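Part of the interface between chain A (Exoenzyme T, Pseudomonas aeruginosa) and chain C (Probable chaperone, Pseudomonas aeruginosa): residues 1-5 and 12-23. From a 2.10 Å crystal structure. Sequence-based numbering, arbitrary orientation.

Chain A, residues 1-5: EARQV
Chain C, residues 12-23: LFLALDLPTPND

What brings the two stretches together? The contact is made by packing, with no hydrogen bond crossing it, and it buries 285 Å² counted over both sides. Chain A contributes a strand from A:Ala2 onward, with phi/psi of -132/134 at A:Ala2, -131/141 at A:Arg3 and -78/134 at A:Gln4. Chain C contributes the last turn of a helix, which reaches this stretch from earlier in the chain, and the loop after it. The register sets the CA of A:Ala2 6.8 Å from the CA of C:Leu16, and the CA of A:Arg3 7.5 Å from the CA of C:Leu18. Strand alternation turns the CA-to-CB bonds of A:Ala2 and A:Gln4 toward chain C and that of A:Arg3 away.

How does A:Gln4, which has the most covered surface (93 Å²), use its length? Its chi1 of 178° and chi2 of -177° are both t, so the chain is fully extended, and chi3 is 2°. The amide is thereby carried to the loop of chain C. OE1 of A:Gln4 lies 3.6 Å from CE1 of C:Phe13, approaching the ring obliquely, and 3.7 Å from CB of C:Pro21. The CA-to-CB bond of C:Phe13 (chi1 -86°, chi2 -109°) runs sideways to chain A, but the end of its ring comes nearer. NE2 of A:Gln4 stands 3.7 Å from ND2 of C:Asn22, a residue that follows a cis peptide bond. These are van der Waals contacts: the extended aliphatic part carries the amide to chain C.

What does A:Ala2 meet? Its small methyl, within 56 Å² of covered residue surface, packs against two leucines that lie on the same side of it, without crowding them: CB is 4.4 Å from CD1 of C:Leu18 and 4.5 Å from CD1 of C:Leu16. Both leucines point toward chain A in the mt rotamer, with chi1/chi2 of -64°/-168° at C:Leu18 and -60°/180° at C:Leu16.

Why is C:Leu18 well placed to serve the strand backbone too? Its branched end, in a residue with 49 Å² covered, reaches several strand residues: CD2 is 3.3 Å from O of A:Ala2, while CD1 is 4.4 Å from CA of A:Arg3 and 4.2 Å from N of A:Gln4. The turn leading to it is tied to the helix, since N of C:Leu18 donates to O of C:Phe13 at 2.9 Å and N of C:Asp17 to O of C:Leu14 at 3.0 Å. C:Asp17 has positive phi (51/39), after which C:Leu18 is extended (-109/148).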

# COMPACT_ATOMS: atom_id res chain seq x y z
N GLU A 1 3.81 26.81 -3.18
CA GLU A 1 5.25 27.06 -3.06
C GLU A 1 6.07 25.84 -3.50
O GLU A 1 6.67 25.14 -2.68
CB GLU A 1 5.61 27.49 -1.62
CG GLU A 1 5.05 26.61 -0.49
CD GLU A 1 3.59 26.92 -0.13
OE1 GLU A 1 2.89 27.57 -0.94
OE2 GLU A 1 3.15 26.50 0.96
N ALA A 2 6.10 25.61 -4.82
CA ALA A 2 6.74 24.41 -5.37
C ALA A 2 7.67 24.71 -6.53
O ALA A 2 7.32 25.47 -7.43
CB ALA A 2 5.67 23.42 -5.81
N ARG A 3 8.86 24.11 -6.50
CA ARG A 3 9.81 24.23 -7.61
C ARG A 3 10.34 22.85 -8.02
O ARG A 3 10.60 22.01 -7.16
CB ARG A 3 11.00 25.11 -7.23
CG ARG A 3 10.68 26.22 -6.25
CD ARG A 3 11.91 27.09 -5.99
NE ARG A 3 13.10 26.29 -5.75
CZ ARG A 3 13.45 25.81 -4.55
NH1 ARG A 3 12.69 26.05 -3.48
NH2 ARG A 3 14.57 25.09 -4.43
N GLN A 4 10.50 22.64 -9.32
CA GLN A 4 11.17 21.44 -9.81
C GLN A 4 12.68 21.57 -9.68
O GLN A 4 13.26 22.60 -10.01
CB GLN A 4 10.80 21.20 -11.27
CG GLN A 4 11.48 20.00 -11.91
CD GLN A 4 11.12 19.86 -13.37
OE1 GLN A 4 10.39 20.69 -13.92
NE2 GLN A 4 11.64 18.81 -14.02
N VAL A 5 13.33 20.52 -9.17
CA VAL A 5 14.77 20.51 -8.99
C VAL A 5 15.36 19.23 -9.56
O VAL A 5 14.63 18.32 -9.96
CB VAL A 5 15.15 20.61 -7.51
CG1 VAL A 5 14.43 21.78 -6.85
CG2 VAL A 5 14.82 19.32 -6.79
N LEU C 12 -0.41 17.07 -12.62
CA LEU C 12 0.15 17.54 -11.36
C LEU C 12 0.81 18.91 -11.52
O LEU C 12 0.56 19.82 -10.74
CB LEU C 12 1.16 16.55 -10.79
CG LEU C 12 1.93 17.10 -9.59
CD1 LEU C 12 0.98 17.40 -8.44
CD2 LEU C 12 3.04 16.16 -9.11
N PHE C 13 1.66 19.03 -12.54
CA PHE C 13 2.39 20.28 -12.77
C PHE C 13 1.47 21.46 -13.10
O PHE C 13 1.78 22.60 -12.75
CB PHE C 13 3.46 20.08 -13.84
CG PHE C 13 4.77 19.57 -13.30
CD1 PHE C 13 5.88 20.40 -13.24
CD2 PHE C 13 4.89 18.27 -12.84
CE1 PHE C 13 7.09 19.94 -12.75
CE2 PHE C 13 6.10 17.80 -12.33
CZ PHE C 13 7.20 18.63 -12.30
N LEU C 14 0.34 21.19 -13.76
CA LEU C 14 -0.67 22.22 -14.00
C LEU C 14 -1.26 22.69 -12.66
O LEU C 14 -1.36 23.90 -12.41
CB LEU C 14 -1.79 21.71 -14.92
CG LEU C 14 -1.44 21.48 -16.40
CD1 LEU C 14 -2.59 20.81 -17.16
CD2 LEU C 14 -1.03 22.78 -17.09
N ALA C 15 -1.60 21.74 -11.80
CA ALA C 15 -2.12 22.04 -10.47
C ALA C 15 -1.12 22.80 -9.59
O ALA C 15 -1.49 23.39 -8.58
CB ALA C 15 -2.55 20.76 -9.78
N LEU C 16 0.15 22.76 -9.98
CA LEU C 16 1.20 23.44 -9.23
C LEU C 16 1.69 24.70 -9.94
O LEU C 16 2.70 25.29 -9.55
CB LEU C 16 2.37 22.48 -8.97
CG LEU C 16 2.01 21.22 -8.17
CD1 LEU C 16 3.22 20.33 -7.96
CD2 LEU C 16 1.37 21.60 -6.83
N ASP C 17 0.98 25.10 -11.00
CA ASP C 17 1.31 26.29 -11.78
C ASP C 17 2.78 26.28 -12.21
O ASP C 17 3.45 27.31 -12.20
CB ASP C 17 0.98 27.56 -10.99
CG ASP C 17 0.50 28.70 -11.88
OD1 ASP C 17 0.06 28.43 -13.02
OD2 ASP C 17 0.57 29.86 -11.42
N LEU C 18 3.27 25.10 -12.58
CA LEU C 18 4.66 24.97 -12.99
C LEU C 18 4.76 24.72 -14.47
O LEU C 18 3.86 24.12 -15.07
CB LEU C 18 5.35 23.83 -12.23
CG LEU C 18 5.49 24.01 -10.72
CD1 LEU C 18 6.43 22.97 -10.11
CD2 LEU C 18 5.96 25.42 -10.40
N PRO C 19 5.84 25.20 -15.08
CA PRO C 19 6.17 24.83 -16.46
C PRO C 19 6.19 23.31 -16.58
O PRO C 19 6.91 22.64 -15.84
CB PRO C 19 7.57 25.40 -16.64
CG PRO C 19 7.56 26.62 -15.78
CD PRO C 19 6.72 26.27 -14.58
N THR C 20 5.38 22.79 -17.48
CA THR C 20 5.30 21.36 -17.70
C THR C 20 6.65 20.82 -18.18
O THR C 20 7.25 21.37 -19.09
CB THR C 20 4.19 21.03 -18.71
OG1 THR C 20 2.91 21.37 -18.16
CG2 THR C 20 4.21 19.57 -19.04
N PRO C 21 7.13 19.74 -17.54
CA PRO C 21 8.46 19.18 -17.82
C PRO C 21 8.40 18.07 -18.86
O PRO C 21 7.31 17.55 -19.08
CB PRO C 21 8.84 18.57 -16.47
CG PRO C 21 7.54 18.07 -15.93
CD PRO C 21 6.50 19.07 -16.39
N ASN C 22 9.51 17.71 -19.51
CA ASN C 22 10.80 18.42 -19.56
C ASN C 22 11.55 17.67 -20.64
O ASN C 22 11.21 17.72 -21.82
CB ASN C 22 11.62 18.27 -18.26
CG ASN C 22 12.15 19.61 -17.75
OD1 ASN C 22 11.48 20.64 -17.86
ND2 ASN C 22 13.36 19.59 -17.19
N ASP C 23 12.59 16.97 -20.19
CA ASP C 23 13.06 15.78 -20.87
C ASP C 23 12.01 14.74 -20.50
O ASP C 23 11.07 15.02 -19.76
CB ASP C 23 14.41 15.34 -20.31
CG ASP C 23 15.34 16.51 -20.01
OD1 ASP C 23 15.48 17.40 -20.88
OD2 ASP C 23 15.92 16.54 -18.90